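Local coordinates for paraflagellar rod component (Trypanosoma cruzi, PDB 6XYB), which is of unknown function, probably a paraflagellar rod component, and assembles as four subunits that share bound magnesium and potassium ions, at residues V9-T12 and V17-M20; T12-V17 and L75-V80; L32-I37 and W63-S68; T83-L88 and W93-S98. All coordinates share one frame; numbering follows the deposited sequence. Where two conformers were deposited one is given.

How the contacts relate
Contact 1 closes first: strands 6-13 and 17-21 fold back on each other as a hairpin. Contact 2 starts from the same residues, Thr12 to Val17, and reaches across a much longer loop to helix 74-90. Contact 3 opens and closes within that loop, bringing helix 27-36 onto strand 62-66. Contact 4 follows in series and turns helix 74-90 back into strand 93-103. All four reach one antiparallel sheet. Ile18 of contact 1 touches Val80 of contact 2 and bonds through its backbone to Met65 of contact 3. Contacts 3 and 4 meet where Ile37 packs on Ile84 and Leu33 on Leu88, which joins the two helices over the sheet.

Contact 1: V9-T12 and V17-M20; sequences VSAT and VITM
Ser10 with Thr19 and Thr12 with Val17 are the hydrogen-bonded pairs of this antiparallel hairpin. Each pair makes two backbone bonds. Ser10 N to Thr19 O is 2.8 Å and Thr19 N to Ser10 O is 2.9 Å. Thr12 N to Val17 O is 3.0 Å and Val17 N to Thr12 O is 2.9 Å. All are close to straight. Weaker CA-H...O contacts add to them, such as Ala11 CA to Val17 O at 3.3 Å.

The non-hydrogen-bonded pairs, Val9 with Met20 and Ala11 with Ile18, share the apolar face. A chi1 of 177° places Val9 CG1 alongside Ile18, 3.9 Å from Ile18 CG2. The other branch, CG2, runs beside Met20 CG at 4.1 Å.

The face of Ser10 and Thr19 is more polar. One water bonds to Ser10 O, Val17 O and Thr19 OG1, the last at 2.9 Å. Ser10 OG itself turns to Lys112 NZ, and Thr12 OG1 to Thr110 OG1.

Strand 108-117 flanks the hairpin beside 9-12, and strand 62-66 flanks it beside 17-20. Helix 74-90 packs over the apolar face, with Ile84 and Leu88 on Val9 and Phe81 on Ala11.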
loop_
_atom_site.group_PDB
_atom_site.type_symbol
_atom_site.label_atom_id
_atom_site.label_comp_id
_atom_site.label_asym_id
_atom_site.label_seq_id
_atom_site.Cartn_x
_atom_site.Cartn_y
_atom_site.Cartn_z
ATOM N N VAL C 9 11.463 -4.642 2.762
ATOM C CA VAL C 9 11.449 -5.043 4.169
ATOM C C VAL C 9 10.059 -5.630 4.434
ATOM O O VAL C 9 9.029 -5.048 4.055
ATOM C CB VAL C 9 11.703 -3.883 5.107
ATOM C CG1 VAL C 9 11.606 -4.285 6.577
ATOM C CG2 VAL C 9 13.045 -3.256 4.869
ATOM N N SER C 10 10.037 -6.807 5.052
ATOM C CA SER C 10 8.749 -7.417 5.368
ATOM C C SER C 10 8.691 -7.623 6.874
ATOM O O SER C 10 9.708 -8.015 7.455
ATOM C CB SER C 10 8.573 -8.719 4.618
ATOM O OG SER C 10 7.268 -9.233 4.750
ATOM N N ALA C 11 7.516 -7.452 7.438
ATOM C CA ALA C 11 7.347 -7.659 8.883
ATOM C C ALA C 11 6.059 -8.467 9.076
ATOM O O ALA C 11 4.995 -8.003 8.621
ATOM C CB ALA C 11 7.265 -6.349 9.584
ATOM N N THR C 12 6.177 -9.564 9.823
ATOM C CA THR C 12 5.061 -10.412 10.187
ATOM C C THR C 12 4.943 -10.371 11.698
ATOM O O THR C 12 5.943 -10.425 12.376
ATOM C CB THR C 12 5.239 -11.826 9.612
ATOM O OG1 THR C 12 5.259 -11.738 8.171
ATOM C CG2 THR C 12 4.076 -12.711 10.022
ATOM N N VAL C 17 8.616 -10.735 13.333
ATOM C CA VAL C 17 9.771 -11.235 12.516
ATOM C C VAL C 17 9.962 -10.244 11.376
ATOM O O VAL C 17 9.000 -10.011 10.592
ATOM C CB VAL C 17 9.609 -12.664 11.960
ATOM C CG1 VAL C 17 10.840 -13.006 11.120
ATOM C CG2 VAL C 17 9.339 -13.663 13.101
ATOM N N ILE C 18 11.144 -9.671 11.311
ATOM C CA ILE C 18 11.453 -8.651 10.294
ATOM C C ILE C 18 12.506 -9.248 9.352
ATOM O O ILE C 18 13.548 -9.741 9.788
ATOM C CB ILE C 18 11.972 -7.350 10.921
ATOM C CG1 ILE C 18 10.950 -6.750 11.888
ATOM C CG2 ILE C 18 12.405 -6.386 9.806
ATOM C CD1 ILE C 18 11.536 -5.819 12.886
ATOM N N THR C 19 12.248 -9.213 8.047
ATOM C CA THR C 19 13.175 -9.679 7.007
ATOM C C THR C 19 13.493 -8.518 6.058
ATOM O O THR C 19 12.586 -7.740 5.732
ATOM C CB THR C 19 12.602 -10.881 6.270
ATOM O OG1 THR C 19 11.268 -10.669 5.843
ATOM C CG2 THR C 19 12.593 -12.130 7.104
ATOM N N MET C 20 14.729 -8.462 5.591
ATOM C CA MET C 20 15.193 -7.407 4.688
ATOM C C MET C 20 15.886 -8.044 3.509
ATOM O O MET C 20 16.821 -8.821 3.720
ATOM C CB MET C 20 16.142 -6.474 5.452
ATOM C CG MET C 20 15.550 -5.970 6.739
ATOM S SD MET C 20 16.314 -4.509 7.390
ATOM C CE MET C 20 17.890 -5.085 7.797
HETATM O O HOH W 1 9.384 -11.216 7.982
#

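Contact 2: T12-V17 and L75-V80; sequences TFNPPV and LHKSAV
Phe13, near the end of its strand, and Lys77, within a helix, have CA atoms 8.1 Å apart, so the two backbones meet through side chains alone. The lysine chain does most of the touching. Its CG stands 3.7 Å above the centroid of the Phe13 ring, only 3° off the normal, a CH-pi contact centred on the face. Lys77 CD follows over the ring margin, 3.8 Å from Phe13 CD2. Lys77 CE then reaches Phe13 CB at 3.8 Å. With chi2 at 180° the lysine is stretched out, and CG, CD and CE pass in turn from over the ring centre toward Phe13 CB. The lysine and the phenylalanine run antiparallel, each alongside the other.

The charged tip carries on to Asp109, where Lys77 NZ forms a salt bridge. Asn14 has a smaller part: its ND2 lies 4.3 Å from Lys77 CE and bonds to the backbone O of the modified cysteine at position 72. Asn14 OD1 sits in plane at the edge of the Phe13 ring.

The peptide bonds before Asn14 and before Pro15 are both cis, within the turn that links the two strands of the hairpin. The arrangement is that of a two-layer alpha+beta fold, in which helix 74-90 rests on a face of the antiparallel sheet.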
loop_
_atom_site.group_PDB
_atom_site.type_symbol
_atom_site.label_atom_id
_atom_site.label_comp_id
_atom_site.label_asym_id
_atom_site.label_seq_id
_atom_site.Cartn_x
_atom_site.Cartn_y
_atom_site.Cartn_z
ATOM N N THR C 12 6.177 -9.564 9.823
ATOM C CA THR C 12 5.061 -10.412 10.187
ATOM C C THR C 12 4.943 -10.371 11.698
ATOM O O THR C 12 5.943 -10.425 12.376
ATOM C CB THR C 12 5.239 -11.826 9.612
ATOM O OG1 THR C 12 5.259 -11.738 8.171
ATOM C CG2 THR C 12 4.076 -12.711 10.022
ATOM N N PHE C 13 3.722 -10.288 12.156
ATOM C CA PHE C 13 3.355 -10.325 13.576
ATOM C C PHE C 13 2.197 -11.314 13.763
ATOM O O PHE C 13 1.357 -11.415 12.891
ATOM C CB PHE C 13 2.843 -8.972 14.004
ATOM C CG PHE C 13 3.764 -7.855 13.721
ATOM C CD1 PHE C 13 4.713 -7.425 14.611
ATOM C CD2 PHE C 13 3.674 -7.191 12.521
ATOM C CE1 PHE C 13 5.613 -6.417 14.301
ATOM C CE2 PHE C 13 4.539 -6.152 12.213
ATOM C CZ PHE C 13 5.519 -5.764 13.092
ATOM N N ASN C 14 2.104 -12.057 14.884
ATOM C CA ASN C 14 3.077 -12.246 15.938
ATOM C C ASN C 14 3.518 -13.700 15.961
ATOM O O ASN C 14 2.763 -14.584 15.553
ATOM C CB ASN C 14 2.464 -11.829 17.276
ATOM C CG ASN C 14 2.488 -10.325 17.444
ATOM O OD1 ASN C 14 3.548 -9.722 17.461
ATOM N ND2 ASN C 14 1.329 -9.696 17.538
ATOM N N PRO C 15 4.729 -14.005 16.488
ATOM C CA PRO C 15 5.615 -12.993 17.046
ATOM C C PRO C 15 6.299 -12.185 15.947
ATOM O O PRO C 15 6.232 -12.556 14.762
ATOM C CB PRO C 15 6.656 -13.797 17.830
ATOM C CG PRO C 15 6.684 -15.138 17.116
ATOM C CD PRO C 15 5.300 -15.353 16.539
ATOM N N PRO C 16 6.903 -11.036 16.322
ATOM C CA PRO C 16 7.450 -10.082 15.358
ATOM C C PRO C 16 8.701 -10.629 14.669
ATOM O O PRO C 16 9.716 -10.925 15.292
ATOM C CB PRO C 16 7.750 -8.802 16.119
ATOM C CG PRO C 16 7.519 -9.116 17.587
ATOM C CD PRO C 16 6.956 -10.522 17.699
ATOM N N VAL C 17 8.616 -10.735 13.333
ATOM C CA VAL C 17 9.771 -11.235 12.516
ATOM C C VAL C 17 9.962 -10.244 11.376
ATOM O O VAL C 17 9.000 -10.011 10.592
ATOM C CB VAL C 17 9.609 -12.664 11.960
ATOM C CG1 VAL C 17 10.840 -13.006 11.120
ATOM C CG2 VAL C 17 9.339 -13.663 13.101
ATOM N N LEU C 75 -0.335 -0.595 17.862
ATOM C CA LEU C 75 0.448 0.631 18.077
ATOM C C LEU C 75 1.949 0.331 17.928
ATOM O O LEU C 75 2.682 1.128 17.330
ATOM C CB LEU C 75 0.147 1.132 19.500
ATOM C CG LEU C 75 0.938 2.367 19.909
ATOM C CD1 LEU C 75 0.649 3.540 18.966
ATOM C CD2 LEU C 75 0.607 2.768 21.341
ATOM N N HIS C 76 2.412 -0.791 18.476
ATOM C CA HIS C 76 3.850 -1.112 18.418
ATOM C C HIS C 76 4.242 -1.465 16.972
ATOM O O HIS C 76 5.403 -1.209 16.579
ATOM C CB HIS C 76 4.203 -2.172 19.461
ATOM C CG HIS C 76 4.367 -1.575 20.820
ATOM N ND1 HIS C 76 3.292 -1.125 21.573
ATOM C CD2 HIS C 76 5.483 -1.268 21.526
ATOM C CE1 HIS C 76 3.732 -0.624 22.731
ATOM N NE2 HIS C 76 5.075 -0.691 22.730
ATOM N N LYS C 77 3.317 -2.034 16.199
ATOM C CA LYS C 77 3.587 -2.360 14.794
ATOM C C LYS C 77 3.817 -1.017 14.048
ATOM O O LYS C 77 4.764 -0.904 13.305
ATOM C CB LYS C 77 2.396 -3.094 14.201
ATOM C CG LYS C 77 2.145 -4.457 14.801
ATOM C CD LYS C 77 0.973 -5.161 14.204
ATOM C CE LYS C 77 0.408 -6.260 15.093
ATOM N NZ LYS C 77 -0.835 -6.841 14.522
ATOM N N SER C 78 2.987 0.014 14.280
ATOM C CA SER C 78 3.146 1.340 13.649
ATOM C C SER C 78 4.538 1.869 14.002
ATOM O O SER C 78 5.201 2.437 13.156
ATOM C CB SER C 78 2.044 2.268 14.140
ATOM O OG SER C 78 0.746 1.826 13.746
ATOM N N ALA C 79 4.916 1.754 15.274
ATOM C CA ALA C 79 6.234 2.241 15.712
ATOM C C ALA C 79 7.381 1.503 14.991
ATOM O O ALA C 79 8.364 2.116 14.640
ATOM C CB ALA C 79 6.360 2.071 17.218
ATOM N N VAL C 80 7.303 0.215 14.851
ATOM C CA VAL C 80 8.371 -0.556 14.139
ATOM C C VAL C 80 8.452 -0.058 12.699
ATOM O O VAL C 80 9.550 0.194 12.154
ATOM C CB VAL C 80 8.069 -2.052 14.152
ATOM C CG1 VAL C 80 8.981 -2.794 13.201
ATOM C CG2 VAL C 80 8.170 -2.619 15.570
#

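Contact 3: L32-I37 and W63-S68; sequences LLEQRI and WRMELS
Ile37 and Met65 sit at the middle of this contact, where the C-terminal part of helix 27-36 and Ile37 lie over strand 62-66 and the residues after it. The close part is made of four buried residues. Ile37 CG2 meets Leu67 CD2 at 3.9 Å, and the two side chains are roughly perpendicular. The same methyl is 4.4 Å from Met65 SD, a looser touch. With chi1 at 165° Met65 extends away from its own backbone N, and a bend at its last torsion swings the terminal methyl, CE, onto the helix. It comes within 3.8 Å of Glu34 CG and 4.1 Å of Glu34 CA. Glu34 therefore offers its aliphatic part to the strand.

Its carboxylate goes elsewhere. Glu34 OE2 accepts a hydrogen bond from the backbone N of Phe54, while OE1 has a long, weak ion pair with Lys53.

The other sides of both segments are looser and more polar. Gln35 points away from the strand and is exposed. Arg36 bonds through NH1 to Ser2 of a neighbouring subunit. Arg64 and Glu66, on the other face of the strand from Met65, form a salt bridge of 3.3 Å from Arg64 NH2 to Glu66 OE1. It uses the anti lone pair of the oxygen, with the partner tilted 20° from the guanidinium plane. Both residues lie along Val17 of the next strand.

The contact thus depends on methyl, methylene and sulfur groups, without directional bonds between the two segments. Glu34 spends its methylenes on Met65, while the Phe54 N-H and, weakly, Lys53 meet its carboxylate and would probably favour the charged form.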
loop_
_atom_site.group_PDB
_atom_site.type_symbol
_atom_site.label_atom_id
_atom_site.label_comp_id
_atom_site.label_asym_id
_atom_site.label_seq_id
_atom_site.Cartn_x
_atom_site.Cartn_y
_atom_site.Cartn_z
ATOM N N LEU C 32 22.551 -0.302 12.035
ATOM C CA LEU C 32 21.842 0.897 12.503
ATOM C C LEU C 32 20.399 0.492 12.837
ATOM O O LEU C 32 19.854 0.917 13.854
ATOM C CB LEU C 32 21.890 1.944 11.385
ATOM C CG LEU C 32 21.214 3.280 11.647
ATOM C CD1 LEU C 32 21.960 4.388 10.908
ATOM C CD2 LEU C 32 19.750 3.275 11.242
ATOM N N LEU C 33 19.765 -0.286 11.980
ATOM C CA LEU C 33 18.384 -0.737 12.272
ATOM C C LEU C 33 18.301 -1.655 13.494
ATOM O O LEU C 33 17.315 -1.535 14.252
ATOM C CB LEU C 33 17.767 -1.420 11.076
ATOM C CG LEU C 33 17.501 -0.514 9.888
ATOM C CD1 LEU C 33 16.951 -1.351 8.774
ATOM C CD2 LEU C 33 16.536 0.577 10.278
ATOM N N GLU C 34 19.304 -2.497 13.704
ATOM C CA GLU C 34 19.415 -3.375 14.896
ATOM C C GLU C 34 19.221 -2.515 16.140
ATOM O O GLU C 34 18.509 -2.945 17.032
ATOM C CB GLU C 34 20.771 -4.076 14.933
ATOM C CG GLU C 34 20.681 -5.568 14.989
ATOM C CD GLU C 34 22.026 -6.161 14.616
ATOM O OE1 GLU C 34 23.103 -5.655 15.125
ATOM O OE2 GLU C 34 21.995 -7.062 13.787
ATOM N N GLN C 35 19.876 -1.351 16.202
ATOM C CA GLN C 35 19.892 -0.467 17.389
ATOM C C GLN C 35 18.560 0.277 17.499
ATOM O O GLN C 35 18.114 0.509 18.618
ATOM C CB GLN C 35 21.062 0.513 17.295
ATOM C CG GLN C 35 22.421 -0.172 17.185
ATOM C CD GLN C 35 23.498 0.713 16.598
ATOM O OE1 GLN C 35 23.234 1.799 16.076
ATOM N NE2 GLN C 35 24.741 0.249 16.680
ATOM N N ARG C 36 17.972 0.679 16.371
ATOM C CA ARG C 36 16.767 1.567 16.345
ATOM C C ARG C 36 15.479 0.789 16.655
ATOM O O ARG C 36 14.585 1.357 17.295
ATOM C CB ARG C 36 16.628 2.312 15.015
ATOM C CG ARG C 36 17.857 3.121 14.649
ATOM C CD ARG C 36 17.880 4.539 15.151
ATOM N NE ARG C 36 18.795 5.308 14.324
ATOM C CZ ARG C 36 18.923 6.628 14.367
ATOM N NH1 ARG C 36 18.177 7.336 15.201
ATOM N NH2 ARG C 36 19.794 7.239 13.572
ATOM N N ILE C 37 15.331 -0.435 16.157
ATOM C CA ILE C 37 14.023 -1.152 16.174
ATOM C C ILE C 37 13.633 -1.441 17.619
ATOM O O ILE C 37 12.619 -0.898 18.058
ATOM C CB ILE C 37 14.011 -2.385 15.249
ATOM C CG1 ILE C 37 14.059 -1.907 13.797
ATOM C CG2 ILE C 37 12.778 -3.262 15.486
ATOM C CD1 ILE C 37 14.291 -2.963 12.798
ATOM N N TRP C 63 18.427 -10.688 5.509
ATOM C CA TRP C 63 18.644 -10.527 6.950
ATOM C C TRP C 63 17.318 -10.717 7.674
ATOM O O TRP C 63 16.273 -10.199 7.247
ATOM C CB TRP C 63 19.214 -9.146 7.224
ATOM C CG TRP C 63 20.550 -8.970 6.589
ATOM C CD1 TRP C 63 20.831 -8.452 5.349
ATOM C CD2 TRP C 63 21.821 -9.234 7.208
ATOM N NE1 TRP C 63 22.199 -8.347 5.180
ATOM C CE2 TRP C 63 22.835 -8.814 6.305
ATOM C CE3 TRP C 63 22.225 -9.650 8.502
ATOM C CZ2 TRP C 63 24.204 -8.932 6.611
ATOM C CZ3 TRP C 63 23.577 -9.790 8.781
ATOM C CH2 TRP C 63 24.558 -9.399 7.860
ATOM N N ARG C 64 17.361 -11.453 8.776
ATOM C CA ARG C 64 16.182 -11.783 9.578
ATOM C C ARG C 64 16.389 -11.464 11.046
ATOM O O ARG C 64 17.398 -11.890 11.631
ATOM C CB ARG C 64 15.877 -13.272 9.496
ATOM C CG ARG C 64 14.650 -13.680 10.311
ATOM C CD ARG C 64 14.540 -15.174 10.351
ATOM N NE ARG C 64 13.355 -15.641 11.011
ATOM C CZ ARG C 64 13.217 -15.786 12.330
ATOM N NH1 ARG C 64 14.170 -15.429 13.192
ATOM N NH2 ARG C 64 12.096 -16.288 12.789
ATOM N N MET C 65 15.442 -10.762 11.625
ATOM C CA MET C 65 15.423 -10.496 13.083
ATOM C C MET C 65 14.089 -10.950 13.666
ATOM O O MET C 65 13.038 -10.520 13.176
ATOM C CB MET C 65 15.662 -9.011 13.413
ATOM C CG MET C 65 15.311 -8.604 14.852
ATOM S SD MET C 65 15.358 -6.738 15.044
ATOM C CE MET C 65 17.106 -6.756 15.180
ATOM N N GLU C 66 14.114 -11.699 14.770
ATOM C CA GLU C 66 12.887 -11.853 15.569
ATOM C C GLU C 66 13.026 -11.060 16.872
ATOM O O GLU C 66 14.021 -11.280 17.577
ATOM C CB GLU C 66 12.561 -13.312 15.838
ATOM C CG GLU C 66 11.266 -13.482 16.626
ATOM C CD GLU C 66 10.809 -14.934 16.789
ATOM O OE1 GLU C 66 11.017 -15.723 15.848
ATOM O OE2 GLU C 66 10.216 -15.267 17.842
ATOM N N LEU C 67 12.041 -10.226 17.215
ATOM C CA LEU C 67 12.008 -9.515 18.547
ATOM C C LEU C 67 11.579 -10.493 19.658
ATOM O O LEU C 67 10.653 -11.304 19.464
ATOM C CB LEU C 67 11.089 -8.288 18.522
ATOM C CG LEU C 67 11.180 -7.339 17.331
ATOM C CD1 LEU C 67 10.135 -6.255 17.446
ATOM C CD2 LEU C 67 12.557 -6.748 17.173
ATOM N N SER C 68 12.206 -10.409 20.832
ATOM C CA SER C 68 12.428 -11.598 21.707
ATOM C C SER C 68 11.138 -12.184 22.351
ATOM O O SER C 68 11.004 -12.131 23.600
ATOM C CB SER C 68 13.543 -11.333 22.708
ATOM O OG SER C 68 13.640 -9.954 23.037
#

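Contact 4: T83-L88 and W93-S98; sequences TIIEGL and WNLRAS. With K (potassium ion), chain F; MG (magnesium ion), chain H.
Leu88 and Trp93 close a tight helix-to-strand turn, by which helix 74-90 passes into strand 93-103, outermost in this chain's sheet, within the two-layer alpha+beta fold. That strand also carries the metal sites of the tetramer. One direct backbone bond spans the turn: Trp93 N to Leu88 O, 2.9 Å. The donor lies 35° out of the carbonyl plane, so it does not sit on a lone pair.

A water makes a second link. It donates to Ile85 O and to Trp93 O, both at 2.8 Å, and so bridges a helix carbonyl and a strand carbonyl.

Apolar side chains meet alongside. Trp93 CB packs on Leu88 CB. Leu88 CD2 approaches Trp93 CD1 obliquely at 3.9 Å. The indole continues away from the helix and has a cation-pi partner in Arg117. One turn back along the helix, Ile85 CD1 touches Leu95 CD2, also at 3.9 Å. Both are terminal methyls, so the two chains meet at their ends. Leu88 also packs on Val9 and on Leu33 of the other helix.

Further along the strand, a classic beta bulge sets Arg96 and Ala97 together opposite Phe114 of strand 108-117. Here carbonyls turn to the ions. Arg96 O binds potassium at 2.7 Å, together with Arg96 O of the three other subunits. Magnesium is likewise bound by four carbonyls, Ser98 O of each subunit. In this chain Ser98 O lies 2.2 Å from the magnesium ion, while Ser98 OG bonds to Lys112 O.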
loop_
_atom_site.group_PDB
_atom_site.type_symbol
_atom_site.label_atom_id
_atom_site.label_comp_id
_atom_site.label_asym_id
_atom_site.label_seq_id
_atom_site.Cartn_x
_atom_site.Cartn_y
_atom_site.Cartn_z
ATOM N N THR C 83 10.122 3.435 12.556
ATOM C CA THR C 83 11.577 3.449 12.878
ATOM C C THR C 83 12.357 2.840 11.692
ATOM O O THR C 83 13.412 3.350 11.377
ATOM C CB THR C 83 11.940 2.826 14.239
ATOM O OG1 THR C 83 11.789 1.401 14.222
ATOM C CG2 THR C 83 11.155 3.391 15.406
ATOM N N ILE C 84 11.815 1.809 11.036
ATOM C CA ILE C 84 12.458 1.238 9.817
ATOM C C ILE C 84 12.520 2.329 8.745
ATOM O O ILE C 84 13.557 2.483 8.098
ATOM C CB ILE C 84 11.746 -0.037 9.328
ATOM C CG1 ILE C 84 11.841 -1.170 10.366
ATOM C CG2 ILE C 84 12.208 -0.402 7.903
ATOM C CD1 ILE C 84 10.893 -2.301 10.073
ATOM N N ILE C 85 11.391 2.985 8.507
ATOM C CA ILE C 85 11.361 3.992 7.394
ATOM C C ILE C 85 12.366 5.104 7.720
ATOM O O ILE C 85 13.097 5.543 6.849
ATOM C CB ILE C 85 9.953 4.551 7.192
ATOM C CG1 ILE C 85 9.018 3.431 6.704
ATOM C CG2 ILE C 85 9.956 5.795 6.299
ATOM C CD1 ILE C 85 7.564 3.678 6.969
ATOM N N GLU C 86 12.326 5.611 8.934
ATOM C CA GLU C 86 13.182 6.739 9.356
ATOM C C GLU C 86 14.656 6.333 9.246
ATOM O O GLU C 86 15.494 7.062 8.683
ATOM C CB GLU C 86 12.797 7.172 10.783
ATOM C CG GLU C 86 11.553 8.007 10.776
ATOM C CD GLU C 86 11.288 8.771 12.035
ATOM O OE1 GLU C 86 11.939 8.415 13.054
ATOM O OE2 GLU C 86 10.477 9.752 11.953
ATOM N N GLY C 87 14.947 5.144 9.687
ATOM C CA GLY C 87 16.340 4.697 9.674
ATOM C C GLY C 87 16.880 4.517 8.265
ATOM O O GLY C 87 18.001 4.934 7.940
ATOM N N LEU C 88 16.078 3.893 7.407
ATOM C CA LEU C 88 16.458 3.713 6.001
ATOM C C LEU C 88 16.516 5.058 5.284
ATOM O O LEU C 88 17.400 5.175 4.384
ATOM C CB LEU C 88 15.524 2.711 5.359
ATOM C CG LEU C 88 15.716 1.275 5.808
ATOM C CD1 LEU C 88 14.585 0.405 5.251
ATOM C CD2 LEU C 88 17.057 0.776 5.342
ATOM N N TRP C 93 17.680 5.452 1.530
ATOM C CA TRP C 93 16.618 4.569 0.999
ATOM C C TRP C 93 15.253 5.252 1.221
ATOM O O TRP C 93 14.842 5.435 2.400
ATOM C CB TRP C 93 16.637 3.216 1.679
ATOM C CG TRP C 93 17.828 2.355 1.368
ATOM C CD1 TRP C 93 18.878 2.094 2.195
ATOM C CD2 TRP C 93 18.096 1.636 0.155
ATOM N NE1 TRP C 93 19.801 1.262 1.562
ATOM C CE2 TRP C 93 19.311 0.939 0.313
ATOM C CE3 TRP C 93 17.347 1.474 -1.015
ATOM C CZ2 TRP C 93 19.848 0.149 -0.702
ATOM C CZ3 TRP C 93 17.896 0.723 -2.031
ATOM C CH2 TRP C 93 19.077 0.027 -1.847
ATOM N N ASN C 94 14.569 5.468 0.106
ATOM C CA ASN C 94 13.336 6.283 0.047
ATOM C C ASN C 94 12.132 5.330 -0.078
ATOM O O ASN C 94 12.169 4.429 -0.882
ATOM C CB ASN C 94 13.351 7.306 -1.089
ATOM C CG ASN C 94 14.468 8.320 -0.944
ATOM O OD1 ASN C 94 15.305 8.464 -1.824
ATOM N ND2 ASN C 94 14.580 8.931 0.218
ATOM N N LEU C 95 11.127 5.543 0.755
ATOM C CA LEU C 95 9.919 4.671 0.752
ATOM C C LEU C 95 9.099 4.967 -0.480
ATOM O O LEU C 95 8.804 6.162 -0.725
ATOM C CB LEU C 95 9.093 4.936 1.988
ATOM C CG LEU C 95 7.786 4.141 2.093
ATOM C CD1 LEU C 95 8.042 2.672 2.242
ATOM C CD2 LEU C 95 6.959 4.693 3.247
ATOM N N ARG C 96 8.787 3.911 -1.229
ATOM C CA ARG C 96 8.030 4.036 -2.472
ATOM C C ARG C 96 6.638 3.417 -2.364
ATOM O O ARG C 96 5.710 3.952 -2.995
ATOM C CB ARG C 96 8.780 3.394 -3.635
ATOM C CG ARG C 96 10.137 4.045 -3.870
ATOM C CD ARG C 96 10.080 5.491 -4.309
ATOM N NE ARG C 96 9.568 5.296 -5.622
ATOM C CZ ARG C 96 10.251 5.279 -6.761
ATOM N NH1 ARG C 96 11.546 5.552 -6.825
ATOM N NH2 ARG C 96 9.590 4.949 -7.854
ATOM N N ALA C 97 6.484 2.356 -1.581
ATOM C CA ALA C 97 5.216 1.640 -1.571
ATOM C C ALA C 97 5.118 0.748 -0.332
ATOM O O ALA C 97 6.127 0.391 0.250
ATOM C CB ALA C 97 5.005 0.834 -2.835
ATOM N N SER C 98 3.890 0.425 0.042
ATOM C CA SER C 98 3.691 -0.541 1.134
ATOM C C SER C 98 2.405 -1.324 0.848
ATOM O O SER C 98 1.494 -0.820 0.254
ATOM C CB SER C 98 3.581 0.123 2.483
ATOM O OG SER C 98 3.411 -0.772 3.565
HETATM K K K F . 3.588 5.566 -3.067
HETATM MG MG MG H . -0.221 0.436 -0.430
HETATM O O HOH W 2 12.599 5.577 4.144
HETATM O O HOH W 3 6.227 7.337 -2.013
#